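Local coordinates for protein L-Ribose isomerase (PDB 4Q0P) that probably interconverts L-ribose and L-ribulose by aldose-ketose isomerisation at a metal site inside a cupin-type beta barrel, at residues T15-R20 and L255-S260; C114-H119 and L198-C203; G120-S125 and V216-H221. All coordinates share one frame; numbering follows the deposited sequence.

Contacts 2 and 3 together form most of the metal and sugar site, probably the active site, whereas contact 1 ties the two ends of the chain together at the surface. The segments of contacts 2 and 3 alternate along the sequence, and their centres lie 13 Å apart. They meet at one cobalt ion: H117, H119 and H199 come from contact 2, E124 from contact 3, with H119 NE2 and E124 OE2 2.8 Å apart as neighbouring ligands. The same beta-L-ribopyranose and the same metal-bound water touch both. Contact 1 encloses both in sequence yet stands apart in space, its centre 22 Å from that of contact 2 and 27 Å from that of contact 3.

Contact 1 (T15-R20 and L255-S260); sequences TSITRR and LQTAIS. With Z6J (alpha-L-ribofuranose), chain E.
I17 holds the C-terminal tail through both its backbone N and its backbone O. Its N donates to A258 O at 2.9 Å, almost straight (175°), and its O accepts S260 N at 2.9 Å. The result is a single beta bridge between I17 and I259, to which I259 CA adds a C-H contact with I17 O at 3.1 Å. I17 lets its CG2 branch do the touching: with CG1 anti to the backbone N (chi1 178°), CG2 is left to meet I259 CG1 at 3.9 Å and also T257 CG2. I259 turns its own CG2 the other way, over one face of the R19 guanidinium, 3.6 Å above the plane and displaced toward the rim. R19 reaches this place because its chain bends at chi2 and chi3, folding back over I259 while NH2 makes salt bridges to D23 and D47. The hydroxyls S16 OG and S260 OG share a weak hydrogen bond of 3.3 Å. R20 CB lies 3.2 Å from O3 of a bound alpha-L-ribofuranose, and the R20 guanidinium forms a salt bridge with E21 of the second subunit. The last residues of the protein are thus pinned beside the start of helix 19-35, whose N-terminus T18 caps, OG1 accepting E21 N. I17 and I259 both pack on Y22 of that helix, and T257 OG1 bonds to G50 O at the start of strand 50-52.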
loop_
_atom_site.group_PDB
_atom_site.type_symbol
_atom_site.label_atom_id
_atom_site.label_comp_id
_atom_site.label_asym_id
_atom_site.label_seq_id
_atom_site.Cartn_x
_atom_site.Cartn_y
_atom_site.Cartn_z
ATOM N N THR A 15 -0.983 13.545 35.138
ATOM C CA THR A 15 -2.214 14.320 35.043
ATOM C C THR A 15 -2.299 15.000 33.685
ATOM O O THR A 15 -3.231 15.758 33.408
ATOM C CB THR A 15 -2.290 15.406 36.139
ATOM O OG1 THR A 15 -1.256 16.376 35.928
ATOM C CG2 THR A 15 -2.125 14.784 37.519
ATOM N N SER A 16 -1.309 14.734 32.841
ATOM C CA SER A 16 -1.281 15.309 31.506
ATOM C C SER A 16 -0.208 14.641 30.670
ATOM O O SER A 16 0.538 13.785 31.146
ATOM C CB SER A 16 -1.016 16.818 31.562
ATOM O OG SER A 16 0.282 17.097 32.059
ATOM N N ILE A 17 -0.147 15.043 29.410
ATOM C CA ILE A 17 0.822 14.506 28.478
ATOM C C ILE A 17 1.674 15.675 27.988
ATOM O O ILE A 17 1.149 16.735 27.649
ATOM C CB ILE A 17 0.098 13.825 27.294
ATOM C CG1 ILE A 17 1.109 13.292 26.285
ATOM C CG2 ILE A 17 -0.848 14.803 26.641
ATOM C CD1 ILE A 17 0.464 12.610 25.106
ATOM N N THR A 18 2.988 15.494 27.966
ATOM C CA THR A 18 3.867 16.569 27.519
ATOM C C THR A 18 3.737 16.798 26.019
ATOM O O THR A 18 3.316 15.907 25.273
ATOM C CB THR A 18 5.330 16.260 27.840
ATOM O OG1 THR A 18 5.777 15.164 27.033
ATOM C CG2 THR A 18 5.479 15.898 29.309
ATOM N N ARG A 19 4.091 18.002 25.586
ATOM C CA ARG A 19 4.023 18.363 24.177
ATOM C C ARG A 19 4.805 17.373 23.315
ATOM O O ARG A 19 4.355 16.999 22.236
ATOM C CB ARG A 19 4.559 19.789 23.972
ATOM C CG ARG A 19 4.834 20.170 22.519
ATOM C CD ARG A 19 3.633 19.924 21.625
ATOM N NE ARG A 19 2.466 20.700 22.025
ATOM C CZ ARG A 19 1.278 20.619 21.434
ATOM N NH1 ARG A 19 0.270 21.366 21.863
ATOM N NH2 ARG A 19 1.096 19.788 20.415
ATOM N N ARG A 20 5.964 16.941 23.797
ATOM C CA ARG A 20 6.780 15.993 23.052
ATOM C C ARG A 20 6.100 14.631 22.985
ATOM O O ARG A 20 6.101 13.976 21.941
ATOM C CB ARG A 20 8.160 15.842 23.692
ATOM C CG ARG A 20 9.020 14.779 23.027
ATOM C CD ARG A 20 10.391 14.675 23.672
ATOM N NE ARG A 20 11.098 13.479 23.234
ATOM C CZ ARG A 20 12.335 13.169 23.605
ATOM N NH1 ARG A 20 13.005 13.973 24.421
ATOM N NH2 ARG A 20 12.902 12.054 23.166
ATOM N N LEU A 255 -13.444 15.386 25.638
ATOM C CA LEU A 255 -13.543 16.621 24.863
ATOM C C LEU A 255 -12.289 17.496 24.838
ATOM O O LEU A 255 -12.303 18.573 24.238
ATOM C CB LEU A 255 -14.726 17.456 25.371
ATOM C CG LEU A 255 -16.119 16.820 25.328
ATOM C CD1 LEU A 255 -17.127 17.768 25.961
ATOM C CD2 LEU A 255 -16.508 16.510 23.890
ATOM N N GLN A 256 -11.211 17.047 25.476
ATOM C CA GLN A 256 -9.977 17.837 25.502
ATOM C C GLN A 256 -8.791 17.083 26.095
ATOM O O GLN A 256 -8.924 16.394 27.106
ATOM C CB GLN A 256 -10.204 19.129 26.293
ATOM C CG GLN A 256 -8.982 20.035 26.383
ATOM C CD GLN A 256 -9.244 21.292 27.198
ATOM O OE1 GLN A 256 -8.359 22.132 27.367
ATOM N NE2 GLN A 256 -10.465 21.423 27.708
ATOM N N THR A 257 -7.629 17.228 25.466
ATOM C CA THR A 257 -6.421 16.558 25.932
ATOM C C THR A 257 -5.477 17.549 26.604
ATOM O O THR A 257 -5.068 18.538 25.998
ATOM C CB THR A 257 -5.668 15.886 24.769
ATOM O OG1 THR A 257 -6.576 15.072 24.018
ATOM C CG2 THR A 257 -4.542 15.012 25.300
ATOM N N ALA A 258 -5.135 17.273 27.857
ATOM C CA ALA A 258 -4.241 18.136 28.617
ATOM C C ALA A 258 -2.793 17.963 28.174
ATOM O O ALA A 258 -2.147 16.968 28.501
ATOM C CB ALA A 258 -4.370 17.833 30.104
ATOM N N ILE A 259 -2.287 18.939 27.427
ATOM C CA ILE A 259 -0.911 18.899 26.948
ATOM C C ILE A 259 -0.111 19.983 27.657
ATOM O O ILE A 259 -0.443 21.165 27.576
ATOM C CB ILE A 259 -0.837 19.137 25.427
ATOM C CG1 ILE A 259 -1.725 18.124 24.701
ATOM C CG2 ILE A 259 0.607 19.011 24.949
ATOM C CD1 ILE A 259 -1.899 18.411 23.227
ATOM N N SER A 260 0.941 19.573 28.355
ATOM C CA SER A 260 1.787 20.508 29.085
ATOM C C SER A 260 3.085 20.793 28.330
ATOM O O SER A 260 4.152 20.329 28.786
ATOM C CB SER A 260 2.101 19.954 30.476
ATOM O OG SER A 260 2.694 18.672 30.392
ATOM O OXT SER A 260 3.015 21.475 27.284
HETATM O O5 Z6J E . 6.944 17.771 17.596
HETATM C C5 Z6J E . 7.627 17.160 18.684
HETATM C C4 Z6J E . 8.144 18.197 19.664
HETATM O O4 Z6J E . 8.312 19.417 18.927
HETATM C C3 Z6J E . 9.514 17.820 20.235
HETATM O O3 Z6J E . 9.500 17.943 21.652
HETATM C C2 Z6J E . 10.508 18.823 19.638
HETATM O O2 Z6J E . 11.047 19.639 20.666
HETATM C C1 Z6J E . 9.700 19.682 18.670
HETATM O O1 Z6J E . 9.942 21.058 18.928
#

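Contact 2 (C114-H119 and L198-C203); sequences CPPHHH and LHAFRC. With CO (cobalt (II) ion), chain B; 0MK (beta-L-ribopyranose), chain C.
H117 and H199 are paired on adjacent antiparallel strands and aim their NE2 atoms at one cobalt ion. The backbone bonds come in two hydrogen-bonded pairs, C114 with F201 and H117 with H199; H199 N to H117 O is 2.8 Å. Between them the register slips by one residue, a beta bulge at the prolines, where P116 CA makes a C-H contact with H199 O and A200 CB packs against P116 CG and CD.

The metal contacts bind the two strands a second time. H117 NE2 lies 2.3 Å from the cobalt, and H119 NE2 and H199 NE2 are each 2.2 Å from it. The H117 and H199 rings are inclined at 53°, an oblique pair. Each ring is steadied from behind: H117 ND1 donates to P115 O at 2.6 Å, close to the ring plane, while H119 ND1 and H199 ND1 bond to D242 O and H197 O.

Aromatic packing closes the other end. C114 CB sits over the face of F201, 3.5 Å from the ring centroid, in a CH-pi contact. With SG anti to the backbone N (chi1 171°), the sulfur leans obliquely beside the same ring.

E124, a water and the sugar's ring oxygen complete six coordination. That oxygen, O5, is held at 2.5 Å from the cobalt, longer than the protein ligands, a placement consistent with the metal helping to open the pyranose ring before isomerisation.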
loop_
_atom_site.group_PDB
_atom_site.type_symbol
_atom_site.label_atom_id
_atom_site.label_comp_id
_atom_site.label_asym_id
_atom_site.label_seq_id
_atom_site.Cartn_x
_atom_site.Cartn_y
_atom_site.Cartn_z
ATOM N N CYS A 114 -10.714 1.734 23.115
ATOM C CA CYS A 114 -11.635 2.809 22.784
ATOM C C CYS A 114 -12.659 2.239 23.785
ATOM O O CYS A 114 -13.261 1.190 23.525
ATOM C CB CYS A 114 -12.186 2.694 21.366
ATOM S SG CYS A 114 -13.522 3.888 21.052
ATOM N N PRO A 115 -12.837 2.896 24.949
ATOM C CA PRO A 115 -13.744 2.493 26.034
ATOM C C PRO A 115 -15.231 2.278 25.772
ATOM O O PRO A 115 -15.809 2.851 24.849
ATOM C CB PRO A 115 -13.497 3.567 27.091
ATOM C CG PRO A 115 -13.280 4.779 26.249
ATOM C CD PRO A 115 -12.333 4.264 25.188
ATOM N N PRO A 116 -15.875 1.449 26.615
ATOM C CA PRO A 116 -17.303 1.129 26.517
ATOM C C PRO A 116 -18.150 2.375 26.347
ATOM O O PRO A 116 -18.007 3.341 27.095
ATOM C CB PRO A 116 -17.587 0.415 27.835
ATOM C CG PRO A 116 -16.309 -0.333 28.073
ATOM C CD PRO A 116 -15.256 0.720 27.741
ATOM N N HIS A 117 -19.033 2.352 25.357
ATOM C CA HIS A 117 -19.899 3.490 25.103
ATOM C C HIS A 117 -20.963 3.113 24.084
ATOM O O HIS A 117 -20.920 2.026 23.508
ATOM C CB HIS A 117 -19.079 4.665 24.554
ATOM C CG HIS A 117 -18.514 4.420 23.186
ATOM N ND1 HIS A 117 -17.445 3.580 22.957
ATOM C CD2 HIS A 117 -18.893 4.883 21.971
ATOM C CE1 HIS A 117 -17.190 3.535 21.661
ATOM N NE2 HIS A 117 -18.053 4.318 21.041
ATOM N N HIS A 118 -21.920 4.006 23.870
ATOM C CA HIS A 118 -22.947 3.765 22.874
ATOM C C HIS A 118 -23.433 5.096 22.325
ATOM O O HIS A 118 -23.201 6.150 22.915
ATOM C CB HIS A 118 -24.117 2.944 23.453
ATOM C CG HIS A 118 -25.139 3.754 24.189
ATOM N ND1 HIS A 118 -24.970 4.163 25.494
ATOM C CD2 HIS A 118 -26.348 4.224 23.800
ATOM C CE1 HIS A 118 -26.032 4.850 25.878
ATOM N NE2 HIS A 118 -26.883 4.902 24.868
ATOM N N HIS A 119 -24.088 5.045 21.178
ATOM C CA HIS A 119 -24.601 6.247 20.545
ATOM C C HIS A 119 -26.088 6.052 20.313
ATOM O O HIS A 119 -26.530 4.958 19.965
ATOM C CB HIS A 119 -23.916 6.473 19.196
ATOM C CG HIS A 119 -22.430 6.297 19.238
ATOM N ND1 HIS A 119 -21.588 7.202 19.851
ATOM C CD2 HIS A 119 -21.639 5.302 18.774
ATOM C CE1 HIS A 119 -20.344 6.771 19.762
ATOM N NE2 HIS A 119 -20.345 5.619 19.112
ATOM N N LEU A 198 -24.027 -0.986 23.133
ATOM C CA LEU A 198 -22.820 -0.715 23.887
ATOM C C LEU A 198 -21.682 -1.404 23.145
ATOM O O LEU A 198 -21.815 -2.554 22.720
ATOM C CB LEU A 198 -22.935 -1.291 25.302
ATOM C CG LEU A 198 -23.816 -0.541 26.305
ATOM C CD1 LEU A 198 -24.005 -1.378 27.572
ATOM C CD2 LEU A 198 -23.165 0.799 26.631
ATOM N N HIS A 199 -20.575 -0.698 22.960
ATOM C CA HIS A 199 -19.431 -1.286 22.289
ATOM C C HIS A 199 -18.107 -0.683 22.738
ATOM O O HIS A 199 -18.054 0.417 23.275
ATOM C CB HIS A 199 -19.563 -1.176 20.759
ATOM C CG HIS A 199 -19.720 0.225 20.252
ATOM N ND1 HIS A 199 -20.863 0.970 20.451
ATOM C CD2 HIS A 199 -18.876 1.014 19.547
ATOM C CE1 HIS A 199 -20.716 2.158 19.892
ATOM N NE2 HIS A 199 -19.519 2.211 19.337
ATOM N N ALA A 200 -17.044 -1.450 22.531
ATOM C CA ALA A 200 -15.694 -1.039 22.866
ATOM C C ALA A 200 -14.783 -1.903 22.012
ATOM O O ALA A 200 -15.236 -2.873 21.402
ATOM C CB ALA A 200 -15.408 -1.285 24.357
ATOM N N PHE A 201 -13.509 -1.543 21.945
ATOM C CA PHE A 201 -12.555 -2.331 21.186
ATOM C C PHE A 201 -11.127 -1.995 21.578
ATOM O O PHE A 201 -10.847 -0.920 22.110
ATOM C CB PHE A 201 -12.782 -2.165 19.670
ATOM C CG PHE A 201 -12.628 -0.750 19.158
ATOM C CD1 PHE A 201 -11.374 -0.256 18.801
ATOM C CD2 PHE A 201 -13.742 0.073 18.991
ATOM C CE1 PHE A 201 -11.234 1.032 18.284
ATOM C CE2 PHE A 201 -13.611 1.364 18.475
ATOM C CZ PHE A 201 -12.352 1.844 18.120
ATOM N N ARG A 202 -10.227 -2.940 21.345
ATOM C CA ARG A 202 -8.830 -2.742 21.678
ATOM C C ARG A 202 -7.942 -3.396 20.640
ATOM O O ARG A 202 -8.401 -4.153 19.780
ATOM C CB ARG A 202 -8.496 -3.379 23.029
ATOM C CG ARG A 202 -8.369 -4.913 22.956
ATOM C CD ARG A 202 -7.678 -5.522 24.184
ATOM N NE ARG A 202 -7.430 -6.955 24.001
ATOM C CZ ARG A 202 -6.785 -7.731 24.872
ATOM N NH1 ARG A 202 -6.311 -7.223 26.008
ATOM N NH2 ARG A 202 -6.607 -9.019 24.605
ATOM N N CYS A 203 -6.656 -3.096 20.745
ATOM C CA CYS A 203 -5.656 -3.696 19.892
ATOM C C CYS A 203 -5.031 -4.740 20.819
ATOM O O CYS A 203 -4.739 -4.441 21.979
ATOM C CB CYS A 203 -4.603 -2.658 19.484
ATOM S SG CYS A 203 -3.147 -3.378 18.690
HETATM CO CO CO B . -18.724 4.163 18.874
HETATM C C1 0MK C . -16.338 5.635 17.300
HETATM C C2 0MK C . -16.060 6.878 16.458
HETATM C C3 0MK C . -15.437 7.990 17.311
HETATM C C4 0MK C . -16.202 8.229 18.626
HETATM C C5 0MK C . -16.521 6.915 19.349
HETATM O O1 0MK C . -15.112 5.107 17.777
HETATM O O2 0MK C . -17.267 7.334 15.862
HETATM O O3 0MK C . -15.404 9.194 16.557
HETATM O O4 0MK C . -17.399 8.947 18.373
HETATM O O5 0MK C . -17.151 5.986 18.442
HETATM O O HOH W 1 -16.902 3.020 18.419
#

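Contact 3 (G120-S125 and V216-H221); sequences GRKTES and VSTYSH. With CO (cobalt (II) ion), chain B; 0MK (beta-L-ribopyranose), chain C.
K122 to S125 and V216 to T218 run antiparallel at the joint where strand 124-130 meets strand 211-217, in the cupin barrel whose signature HxH(X)4E motif ends at E124. V216 N donates to S125 O, and T218 N to T123 O at 3.0 Å. The return bond, however, is made by a side chain: T218 OG1, not a backbone oxygen, accepts T123 N at 3.1 Å. S125 also adds a side-chain bond, its OG donating to a lone pair of V216 O in the carbonyl plane at 2.6 Å. Beyond S217 the chain leaves the strand and curls past K122.

At the far end, R121 crosses H221 at about a right angle, its CD 3.7 Å from H221 CD2. Both polar ends are anchored in a shared neighbourhood: R121 bridges D242 and E97, and H221 NE2 bonds to E97 O. The other margin meets the third subunit, where S125 packs on L80 of that chain.

The E124 side chain passes S217 CB and runs on to the metal. Its OE2 binds the cobalt at 2.1 Å, while OE1 takes a bond from the metal-bound water and another from Y126 OH, so the carboxylate is held at both oxygens. The K122 and T218 side chains lie alongside each other, pointing opposite ways, with K122 CD against S217 OG. A bend at chi3 (65°) in an otherwise extended chain carries K122 NZ between S220 and the sugar; it donates to S220 OG at 3.1 Å and to ribopyranose O4 at 2.6 Å.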
loop_
_atom_site.group_PDB
_atom_site.type_symbol
_atom_site.label_atom_id
_atom_site.label_comp_id
_atom_site.label_asym_id
_atom_site.label_seq_id
_atom_site.Cartn_x
_atom_site.Cartn_y
_atom_site.Cartn_z
ATOM N N GLY A 120 -26.862 7.110 20.504
ATOM C CA GLY A 120 -28.284 6.992 20.274
ATOM C C GLY A 120 -28.587 7.167 18.798
ATOM O O GLY A 120 -29.559 6.607 18.284
ATOM N N ARG A 121 -27.735 7.922 18.103
ATOM C CA ARG A 121 -27.954 8.201 16.684
ATOM C C ARG A 121 -26.975 7.564 15.707
ATOM O O ARG A 121 -27.371 7.095 14.635
ATOM C CB ARG A 121 -27.945 9.715 16.469
ATOM C CG ARG A 121 -28.723 10.476 17.529
ATOM C CD ARG A 121 -28.511 11.973 17.411
ATOM N NE ARG A 121 -29.185 12.717 18.474
ATOM C CZ ARG A 121 -28.860 12.648 19.762
ATOM N NH1 ARG A 121 -27.863 11.865 20.160
ATOM N NH2 ARG A 121 -29.528 13.366 20.655
ATOM N N LYS A 122 -25.700 7.536 16.075
ATOM C CA LYS A 122 -24.670 7.003 15.190
ATOM C C LYS A 122 -24.519 5.495 15.052
ATOM O O LYS A 122 -24.348 4.772 16.039
ATOM C CB LYS A 122 -23.311 7.596 15.573
ATOM C CG LYS A 122 -22.179 7.193 14.646
ATOM C CD LYS A 122 -20.932 8.023 14.905
ATOM C CE LYS A 122 -20.372 7.755 16.286
ATOM N NZ LYS A 122 -19.246 8.671 16.599
ATOM N N THR A 123 -24.593 5.038 13.804
ATOM C CA THR A 123 -24.394 3.637 13.451
ATOM C C THR A 123 -23.031 3.633 12.743
ATOM O O THR A 123 -22.791 4.456 11.850
ATOM C CB THR A 123 -25.497 3.123 12.496
ATOM O OG1 THR A 123 -26.709 2.915 13.237
ATOM C CG2 THR A 123 -25.081 1.815 11.853
ATOM N N GLU A 124 -22.146 2.724 13.154
ATOM C CA GLU A 124 -20.788 2.637 12.613
ATOM C C GLU A 124 -20.509 1.333 11.871
ATOM O O GLU A 124 -21.263 0.364 11.969
ATOM C CB GLU A 124 -19.758 2.745 13.748
ATOM C CG GLU A 124 -20.157 3.648 14.903
ATOM C CD GLU A 124 -19.222 3.546 16.113
ATOM O OE1 GLU A 124 -18.597 2.481 16.331
ATOM O OE2 GLU A 124 -19.130 4.538 16.862
ATOM N N SER A 125 -19.396 1.317 11.143
ATOM C CA SER A 125 -18.953 0.139 10.410
ATOM C C SER A 125 -17.433 0.162 10.502
ATOM O O SER A 125 -16.832 1.237 10.506
ATOM C CB SER A 125 -19.394 0.194 8.944
ATOM O OG SER A 125 -18.665 1.166 8.211
ATOM N N VAL A 216 -16.580 4.013 8.978
ATOM C CA VAL A 216 -17.522 4.700 8.114
ATOM C C VAL A 216 -18.828 4.615 8.896
ATOM O O VAL A 216 -19.368 3.525 9.113
ATOM C CB VAL A 216 -17.657 4.005 6.735
ATOM C CG1 VAL A 216 -18.808 4.600 5.973
ATOM C CG2 VAL A 216 -16.360 4.188 5.921
ATOM N N SER A 217 -19.313 5.767 9.348
ATOM C CA SER A 217 -20.534 5.809 10.141
ATOM C C SER A 217 -21.390 7.001 9.753
ATOM O O SER A 217 -21.024 7.786 8.880
ATOM C CB SER A 217 -20.179 5.926 11.624
ATOM O OG SER A 217 -19.746 7.243 11.921
ATOM N N THR A 218 -22.543 7.125 10.403
ATOM C CA THR A 218 -23.420 8.253 10.151
ATOM C C THR A 218 -22.777 9.429 10.891
ATOM O O THR A 218 -21.760 9.252 11.574
ATOM C CB THR A 218 -24.853 7.973 10.670
ATOM O OG1 THR A 218 -24.805 7.542 12.037
ATOM C CG2 THR A 218 -25.507 6.883 9.833
ATOM N N TYR A 219 -23.358 10.618 10.757
ATOM C CA TYR A 219 -22.808 11.820 11.378
ATOM C C TYR A 219 -22.393 11.628 12.831
ATOM O O TYR A 219 -23.079 10.964 13.603
ATOM C CB TYR A 219 -23.818 12.965 11.290
ATOM C CG TYR A 219 -23.225 14.327 11.567
ATOM C CD1 TYR A 219 -22.531 15.021 10.571
ATOM C CD2 TYR A 219 -23.365 14.932 12.815
ATOM C CE1 TYR A 219 -21.995 16.288 10.811
ATOM C CE2 TYR A 219 -22.833 16.201 13.066
ATOM C CZ TYR A 219 -22.151 16.870 12.057
ATOM O OH TYR A 219 -21.639 18.126 12.290
ATOM N N SER A 220 -21.275 12.240 13.203
ATOM C CA SER A 220 -20.764 12.140 14.559
ATOM C C SER A 220 -20.998 13.451 15.304
ATOM O O SER A 220 -20.292 14.437 15.086
ATOM C CB SER A 220 -19.271 11.802 14.532
ATOM O OG SER A 220 -18.757 11.642 15.844
ATOM N N HIS A 221 -22.002 13.456 16.175
ATOM C CA HIS A 221 -22.353 14.634 16.965
ATOM C C HIS A 221 -21.403 14.771 18.150
ATOM O O HIS A 221 -21.521 14.044 19.134
ATOM C CB HIS A 221 -23.790 14.510 17.470
ATOM C CG HIS A 221 -24.800 14.356 16.378
ATOM N ND1 HIS A 221 -25.291 15.426 15.661
ATOM C CD2 HIS A 221 -25.386 13.252 15.856
ATOM C CE1 HIS A 221 -26.137 14.988 14.745
ATOM N NE2 HIS A 221 -26.212 13.673 14.841
HETATM CO CO CO B . -18.724 4.163 18.874
HETATM C C1 0MK C . -16.338 5.635 17.300
HETATM C C2 0MK C . -16.060 6.878 16.458
HETATM C C3 0MK C . -15.437 7.990 17.311
HETATM C C4 0MK C . -16.202 8.229 18.626
HETATM C C5 0MK C . -16.521 6.915 19.349
HETATM O O1 0MK C . -15.112 5.107 17.777
HETATM O O2 0MK C . -17.267 7.334 15.862
HETATM O O3 0MK C . -15.404 9.194 16.557
HETATM O O4 0MK C . -17.399 8.947 18.373
HETATM O O5 0MK C . -17.151 5.986 18.442
HETATM O O HOH W 1 -16.902 3.020 18.419
#